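Local coordinates for 2'-deoxycytidine 5'-triphosphate deaminase (Agrobacterium tumefaciens, PDB 2R9Q), which probably catalyses the hydrolytic deamination of dCTP to dUTP with release of ammonia, providing a precursor for thymidine nucleotide synthesis, at residues B[43-48]-B[142-147]; B[56-61]-B[91-96]; B[108-113]-B[123-128]. All blocks are in the same frame, centred on the assembly; numbering follows the deposited sequence.

Contact 1 (B[43-48]-B[142-147]); sequences LDLRLG and GPLYLE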
# COMPACT_ATOMS: atom_id res chain seq x y z
N LEU B 43 -16.05 30.01 13.53
CA LEU B 43 -15.11 30.00 14.62
C LEU B 43 -14.19 28.76 14.55
O LEU B 43 -14.65 27.63 14.46
CB LEU B 43 -15.89 30.03 15.92
CG LEU B 43 -15.21 29.70 17.25
CD1 LEU B 43 -14.38 30.85 17.79
CD2 LEU B 43 -16.26 29.23 18.21
N ASP B 44 -12.89 29.00 14.57
CA ASP B 44 -11.88 27.97 14.85
C ASP B 44 -12.08 27.29 16.20
O ASP B 44 -12.43 27.93 17.20
CB ASP B 44 -10.46 28.52 14.77
CG ASP B 44 -10.02 28.77 13.34
OD1 ASP B 44 -10.88 28.65 12.43
OD2 ASP B 44 -8.82 29.07 13.15
N LEU B 45 -11.88 25.98 16.18
CA LEU B 45 -11.97 25.12 17.33
C LEU B 45 -10.58 24.66 17.72
O LEU B 45 -9.75 24.37 16.87
CB LEU B 45 -12.86 23.90 17.03
CG LEU B 45 -14.31 24.13 16.64
CD1 LEU B 45 -14.86 22.83 16.02
CD2 LEU B 45 -15.13 24.61 17.84
N ARG B 46 -10.32 24.61 19.01
CA ARG B 46 -9.03 24.28 19.55
C ARG B 46 -9.07 22.95 20.26
O ARG B 46 -10.01 22.66 20.97
CB ARG B 46 -8.57 25.35 20.56
CG ARG B 46 -8.41 26.76 20.04
CD ARG B 46 -8.07 27.72 21.15
NE ARG B 46 -9.21 28.03 22.02
CZ ARG B 46 -9.17 28.94 23.00
NH1 ARG B 46 -10.23 29.16 23.76
NH2 ARG B 46 -8.08 29.65 23.22
N LEU B 47 -8.00 22.19 20.09
CA LEU B 47 -7.76 20.97 20.84
C LEU B 47 -7.54 21.22 22.33
O LEU B 47 -6.87 22.21 22.75
CB LEU B 47 -6.53 20.20 20.31
CG LEU B 47 -6.39 19.93 18.80
CD1 LEU B 47 -5.18 19.03 18.53
CD2 LEU B 47 -7.68 19.37 18.22
N GLY B 48 -8.13 20.32 23.11
CA GLY B 48 -7.87 20.21 24.53
C GLY B 48 -6.52 19.55 24.82
O GLY B 48 -5.66 19.45 23.95
N GLY B 142 -23.81 20.77 24.89
CA GLY B 142 -22.83 19.73 25.09
C GLY B 142 -21.40 20.03 24.68
O GLY B 142 -21.06 21.13 24.25
N PRO B 143 -20.54 19.01 24.83
CA PRO B 143 -19.15 19.08 24.42
C PRO B 143 -18.98 18.81 22.93
O PRO B 143 -19.91 18.35 22.28
CB PRO B 143 -18.51 17.98 25.24
CG PRO B 143 -19.55 16.99 25.34
CD PRO B 143 -20.84 17.71 25.43
N LEU B 144 -17.79 19.14 22.43
CA LEU B 144 -17.40 18.85 21.05
C LEU B 144 -16.10 18.03 21.04
O LEU B 144 -15.24 18.18 21.91
CB LEU B 144 -17.25 20.14 20.23
CG LEU B 144 -18.44 21.08 20.00
CD1 LEU B 144 -17.96 22.45 19.43
CD2 LEU B 144 -19.54 20.47 19.11
N TYR B 145 -16.00 17.16 20.04
CA TYR B 145 -14.86 16.28 19.86
C TYR B 145 -14.40 16.37 18.42
O TYR B 145 -15.23 16.55 17.52
CB TYR B 145 -15.23 14.85 20.23
CG TYR B 145 -15.64 14.69 21.66
CD1 TYR B 145 -14.73 14.28 22.64
CD2 TYR B 145 -16.95 14.98 22.07
CE1 TYR B 145 -15.11 14.15 23.96
CE2 TYR B 145 -17.31 14.87 23.40
CZ TYR B 145 -16.39 14.46 24.34
OH TYR B 145 -16.75 14.32 25.66
N LEU B 146 -13.08 16.32 18.23
CA LEU B 146 -12.50 16.17 16.88
C LEU B 146 -11.83 14.80 16.70
O LEU B 146 -10.94 14.42 17.43
CB LEU B 146 -11.54 17.30 16.50
CG LEU B 146 -11.20 17.52 15.02
CD1 LEU B 146 -12.42 17.91 14.22
CD2 LEU B 146 -10.07 18.53 14.80
N GLU B 147 -12.34 14.05 15.74
CA GLU B 147 -11.66 12.89 15.22
C GLU B 147 -10.58 13.31 14.21
O GLU B 147 -10.86 14.08 13.29
CB GLU B 147 -12.66 12.00 14.56
CG GLU B 147 -12.23 10.60 14.30
CD GLU B 147 -13.44 9.71 13.93
OE1 GLU B 147 -13.80 9.67 12.72
OE2 GLU B 147 -14.04 9.08 14.85
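Leu45 and Leu144, with Leu47 and Leu146 beside them, meet entirely through aliphatic carbon, so no flat group offers a face or an edge across this contact; the touching atoms are methyls. CD2 of Leu45 lies 3.9 Å from CD1 of Leu144, and the two side chains cross at about a right angle. In both leucines CG stands beside the backbone N and opposite the carbonyl carbon (chi1 -60° in Leu45 and -62° in Leu144), which sends each branched end into the gap between the strands. The second pair is looser, with CD2 of Leu47 at 4.3 Å from CD2 of Leu146. Only the end of the Leu47 side chain leans over to its partner. The example illustrates how two antiparallel sheets of a dUTPase-type domain close face to face: strand 42-46 belongs to one, strand 143-150 to the other. Leu96 packs against both Leu45 and Leu144, while Leu163 and Ser164 of strand 162-170 touch Leu146. With no hydrogen bond crossing between the segments and all four leucines buried, the attraction here is dispersive and hydrophobic, and depends on shape rather than on direction.

Contact 2 (B[56-61]-B[91-96]); sequences ASFMPG and VYIVPL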
# COMPACT_ATOMS: atom_id res chain seq x y z
N ALA B 56 -10.80 2.40 15.87
CA ALA B 56 -11.67 2.82 14.79
C ALA B 56 -12.52 4.02 15.16
O ALA B 56 -12.86 4.21 16.31
CB ALA B 56 -12.57 1.64 14.36
N SER B 57 -12.85 4.82 14.15
CA SER B 57 -13.96 5.76 14.17
C SER B 57 -15.34 5.10 14.41
O SER B 57 -15.58 3.96 14.04
CB SER B 57 -13.98 6.52 12.83
OG SER B 57 -15.11 7.36 12.71
N PHE B 58 -16.23 5.85 15.01
CA PHE B 58 -17.53 5.36 15.44
C PHE B 58 -18.56 6.48 15.41
O PHE B 58 -18.22 7.65 15.45
CB PHE B 58 -17.43 4.77 16.84
CG PHE B 58 -16.97 5.73 17.90
CD1 PHE B 58 -17.88 6.34 18.73
CD2 PHE B 58 -15.62 6.00 18.08
CE1 PHE B 58 -17.48 7.20 19.72
CE2 PHE B 58 -15.19 6.86 19.06
CZ PHE B 58 -16.13 7.48 19.88
N MET B 59 -19.82 6.10 15.32
CA MET B 59 -20.91 7.05 15.44
C MET B 59 -21.51 6.87 16.84
O MET B 59 -21.87 5.78 17.22
CB MET B 59 -21.95 6.84 14.32
CG MET B 59 -22.94 8.00 14.12
SD MET B 59 -22.26 9.66 13.85
CE MET B 59 -21.58 9.46 12.20
N PRO B 60 -21.56 7.95 17.64
CA PRO B 60 -22.04 7.79 19.01
C PRO B 60 -23.41 7.12 19.05
O PRO B 60 -23.60 6.14 19.76
CB PRO B 60 -22.13 9.23 19.52
CG PRO B 60 -21.16 9.94 18.71
CD PRO B 60 -21.18 9.34 17.36
N GLY B 61 -24.33 7.66 18.27
CA GLY B 61 -25.70 7.20 18.21
C GLY B 61 -26.59 7.91 19.22
O GLY B 61 -26.08 8.62 20.12
N VAL B 91 -6.05 6.75 14.14
CA VAL B 91 -7.27 7.48 14.47
C VAL B 91 -7.18 7.94 15.92
O VAL B 91 -6.84 7.18 16.83
CB VAL B 91 -8.56 6.64 14.15
CG1 VAL B 91 -9.82 7.47 14.28
CG2 VAL B 91 -8.48 6.00 12.78
N TYR B 92 -7.44 9.22 16.11
CA TYR B 92 -7.41 9.86 17.42
C TYR B 92 -8.68 10.64 17.65
O TYR B 92 -9.19 11.28 16.74
CB TYR B 92 -6.20 10.82 17.53
CG TYR B 92 -4.86 10.21 17.19
CD1 TYR B 92 -4.09 9.58 18.16
CD2 TYR B 92 -4.37 10.26 15.90
CE1 TYR B 92 -2.88 9.02 17.85
CE2 TYR B 92 -3.16 9.70 15.57
CZ TYR B 92 -2.40 9.09 16.54
OH TYR B 92 -1.19 8.55 16.19
N ILE B 93 -9.24 10.54 18.85
CA ILE B 93 -10.35 11.40 19.27
C ILE B 93 -9.82 12.41 20.29
O ILE B 93 -9.07 12.04 21.20
CB ILE B 93 -11.57 10.62 19.87
CG1 ILE B 93 -11.89 9.36 19.05
CG2 ILE B 93 -12.81 11.51 19.96
CD1 ILE B 93 -12.37 9.61 17.71
N VAL B 94 -10.18 13.67 20.09
CA VAL B 94 -9.69 14.79 20.89
C VAL B 94 -10.85 15.67 21.37
O VAL B 94 -11.54 16.29 20.55
CB VAL B 94 -8.66 15.62 20.12
CG1 VAL B 94 -8.15 16.75 20.97
CG2 VAL B 94 -7.53 14.73 19.68
N PRO B 95 -11.10 15.69 22.70
CA PRO B 95 -12.00 16.72 23.25
C PRO B 95 -11.51 18.11 22.93
O PRO B 95 -10.33 18.41 23.07
CB PRO B 95 -12.02 16.44 24.76
CG PRO B 95 -11.67 14.98 24.89
CD PRO B 95 -10.67 14.75 23.75
N LEU B 96 -12.44 18.93 22.47
CA LEU B 96 -12.15 20.26 22.07
C LEU B 96 -12.35 21.16 23.28
O LEU B 96 -13.12 20.84 24.17
CB LEU B 96 -13.02 20.64 20.87
CG LEU B 96 -12.81 19.91 19.53
CD1 LEU B 96 -13.95 20.27 18.54
CD2 LEU B 96 -11.44 20.17 18.91
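Phe58 meets Ile93 where a loop lies against a strand of the antiparallel sheet in a dUTPase-type domain. Segment 56-61 follows strand 50-54 and has no regular structure of its own; strand 91-101 runs in the sheet between strands 50-54 and 143-150. At the ring the contact is side chain to side chain. CE2 of Phe58 lies 4.1 Å from CG1 of Ile93 and 4.2 Å from CD1 of the same residue, so that two successive carbons of the isoleucine meet one corner of the phenyl group at a slant. The torsion chi1 of 60° sets the ring of Phe58 between its own backbone N and carbonyl carbon, and so turns its end to the strand. Leu70 of helix 66-71 touches both Phe58 and Ile93, and Phe73 meets the phenyl ring with the planes at about 60°. The Val91 end is less interlocked: a single methyl, CG1 of Val91, rests on the backbone, 4.0 Å from N of Ser57 and 4.5 Å from C of Ala56. This end does not face solvent, for Val322 and Ile325 of the second subunit pack over it, and the hydroxyl of Ser57 is hydrogen-bonded to Glu147. Within the loop itself, the carbonyl O of Ala56 sits in the plane of the Phe58 ring at its edge, 3.7 Å from CD2.

Contact 3 (B[108-113]-B[123-128]); sequences ASANPK and TRVMTD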
# COMPACT_ATOMS: atom_id res chain seq x y z
N ALA B 108 -25.54 24.38 13.96
CA ALA B 108 -24.24 24.61 13.36
C ALA B 108 -23.70 23.43 12.54
O ALA B 108 -24.13 22.30 12.69
CB ALA B 108 -23.24 25.08 14.41
N SER B 109 -22.78 23.74 11.63
CA SER B 109 -22.00 22.72 10.93
C SER B 109 -20.44 22.96 11.04
O SER B 109 -20.00 24.04 11.35
CB SER B 109 -22.49 22.60 9.48
OG SER B 109 -22.15 23.73 8.70
N ALA B 110 -19.66 21.92 10.78
CA ALA B 110 -18.19 21.97 10.87
C ALA B 110 -17.52 21.51 9.56
O ALA B 110 -18.06 20.69 8.81
CB ALA B 110 -17.69 21.15 12.05
N ASN B 111 -16.39 22.14 9.26
CA ASN B 111 -15.54 21.82 8.13
C ASN B 111 -14.08 22.02 8.54
O ASN B 111 -13.80 22.79 9.46
CB ASN B 111 -15.86 22.73 6.95
CG ASN B 111 -16.92 22.18 6.06
OD1 ASN B 111 -17.03 20.96 5.88
ND2 ASN B 111 -17.70 23.07 5.46
N PRO B 112 -13.15 21.28 7.91
CA PRO B 112 -11.74 21.57 8.13
C PRO B 112 -11.33 22.95 7.69
O PRO B 112 -11.87 23.47 6.75
CB PRO B 112 -11.03 20.51 7.30
CG PRO B 112 -12.05 20.04 6.33
CD PRO B 112 -13.34 20.13 7.00
N LYS B 113 -10.39 23.56 8.40
CA LYS B 113 -9.71 24.74 7.91
C LYS B 113 -8.96 24.37 6.67
O LYS B 113 -8.59 23.20 6.48
CB LYS B 113 -8.73 25.27 8.94
CG LYS B 113 -9.38 25.82 10.18
CD LYS B 113 -8.40 25.93 11.32
CE LYS B 113 -7.23 26.84 11.02
NZ LYS B 113 -7.72 28.22 10.75
N THR B 123 -10.50 14.79 9.28
CA THR B 123 -11.13 15.23 10.52
C THR B 123 -12.67 15.13 10.46
O THR B 123 -13.26 15.25 9.40
CB THR B 123 -10.70 16.70 10.96
OG1 THR B 123 -11.19 17.66 10.03
CG2 THR B 123 -9.18 16.83 11.07
N ARG B 124 -13.27 14.90 11.62
CA ARG B 124 -14.71 14.87 11.83
C ARG B 124 -15.01 15.45 13.21
O ARG B 124 -14.48 14.99 14.21
CB ARG B 124 -15.25 13.43 11.83
CG ARG B 124 -15.06 12.69 10.55
CD ARG B 124 -15.98 13.18 9.50
NE ARG B 124 -15.97 12.30 8.34
CZ ARG B 124 -15.22 12.49 7.26
NH1 ARG B 124 -14.37 13.51 7.18
NH2 ARG B 124 -15.30 11.63 6.26
N VAL B 125 -15.86 16.47 13.27
CA VAL B 125 -16.46 16.89 14.53
C VAL B 125 -17.62 15.98 14.96
O VAL B 125 -18.51 15.64 14.17
CB VAL B 125 -16.89 18.34 14.50
CG1 VAL B 125 -17.47 18.75 15.84
CG2 VAL B 125 -15.71 19.21 14.18
N MET B 126 -17.58 15.53 16.21
CA MET B 126 -18.70 14.79 16.77
C MET B 126 -19.32 15.45 18.02
O MET B 126 -18.66 16.15 18.78
CB MET B 126 -18.40 13.29 16.98
CG MET B 126 -17.09 12.95 17.61
SD MET B 126 -16.71 11.18 17.66
CE MET B 126 -17.93 10.53 18.75
N THR B 127 -20.64 15.27 18.11
CA THR B 127 -21.47 15.68 19.22
C THR B 127 -21.96 14.45 19.98
O THR B 127 -21.98 13.33 19.46
CB THR B 127 -22.72 16.53 18.79
OG1 THR B 127 -23.52 15.83 17.83
CG2 THR B 127 -22.37 17.84 18.27
N ASP B 128 -22.35 14.66 21.24
CA ASP B 128 -23.14 13.69 22.00
C ASP B 128 -24.42 13.37 21.20
O ASP B 128 -25.00 14.26 20.57
CB ASP B 128 -23.54 14.24 23.37
CG ASP B 128 -22.39 14.25 24.40
OD1 ASP B 128 -21.24 13.81 24.13
OD2 ASP B 128 -22.66 14.71 25.52
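Ala110 faces Val125 and Pro112 faces Thr123 across two strands running in opposite directions, their CA atoms 6.5 Å and 6.8 Å apart and no hydrogen bond between the segments. The closest meeting is tight for two carbons: CB of Ala110 is 3.5 Å from CG2 of Val125. With chi1 of Val125 at -178°, CG1 lies opposite the backbone N while CG2 stands beside it, the branch that presses on the alanine methyl. At the second pair a hydroxyl meets a pyrrolidine ring, OG1 of Thr123 lying 3.9 Å from CB of Pro112. The strands belong to different sheets of the dUTPase-type domain, and the short helix 114-118 joins them, with Lys113 at its N-cap position. Asp134 spans the seam, bonding the backbone of Ala110 and, through OD1, the N-H of Val125. Leu146, from the neighbouring strand, touches both Thr123 and Val125. Arg124 folds back along its own strand: NH1 donates to O of Thr123 over 3.0 Å, with an N-H...O angle of 154°. The donor stands 41° above the carbonyl plane, although the oxygen is close to the plane of the guanidinium group. NH2 of Arg124 is hydrogen-bonded to O of Gly287 of the second subunit.

Contacts 2 and 3 follow one another along the chain, and both are nested inside the loop that contact 1 closes. Their centres lie about 11 Å from each other; that of contact 1 is about 8 Å from contact 3 and about 11 Å from contact 2. Strand 143-150, which carries one side of contact 1, lies between 91-101 of contact 2 and 121-127 of contact 3 in one sheet: Leu146 N probably bonds Val94 O at 2.8 Å, and Glu147 N probably bonds Arg124 O. From strand 42-46, in the facing sheet, Asp44 OD2 makes a salt bridge at 2.8 Å with NZ of Lys113, just beyond strand 106-112. Contacts 2 and 3 meet where Phe58 and Pro60 pack on the CE methyl of Met126.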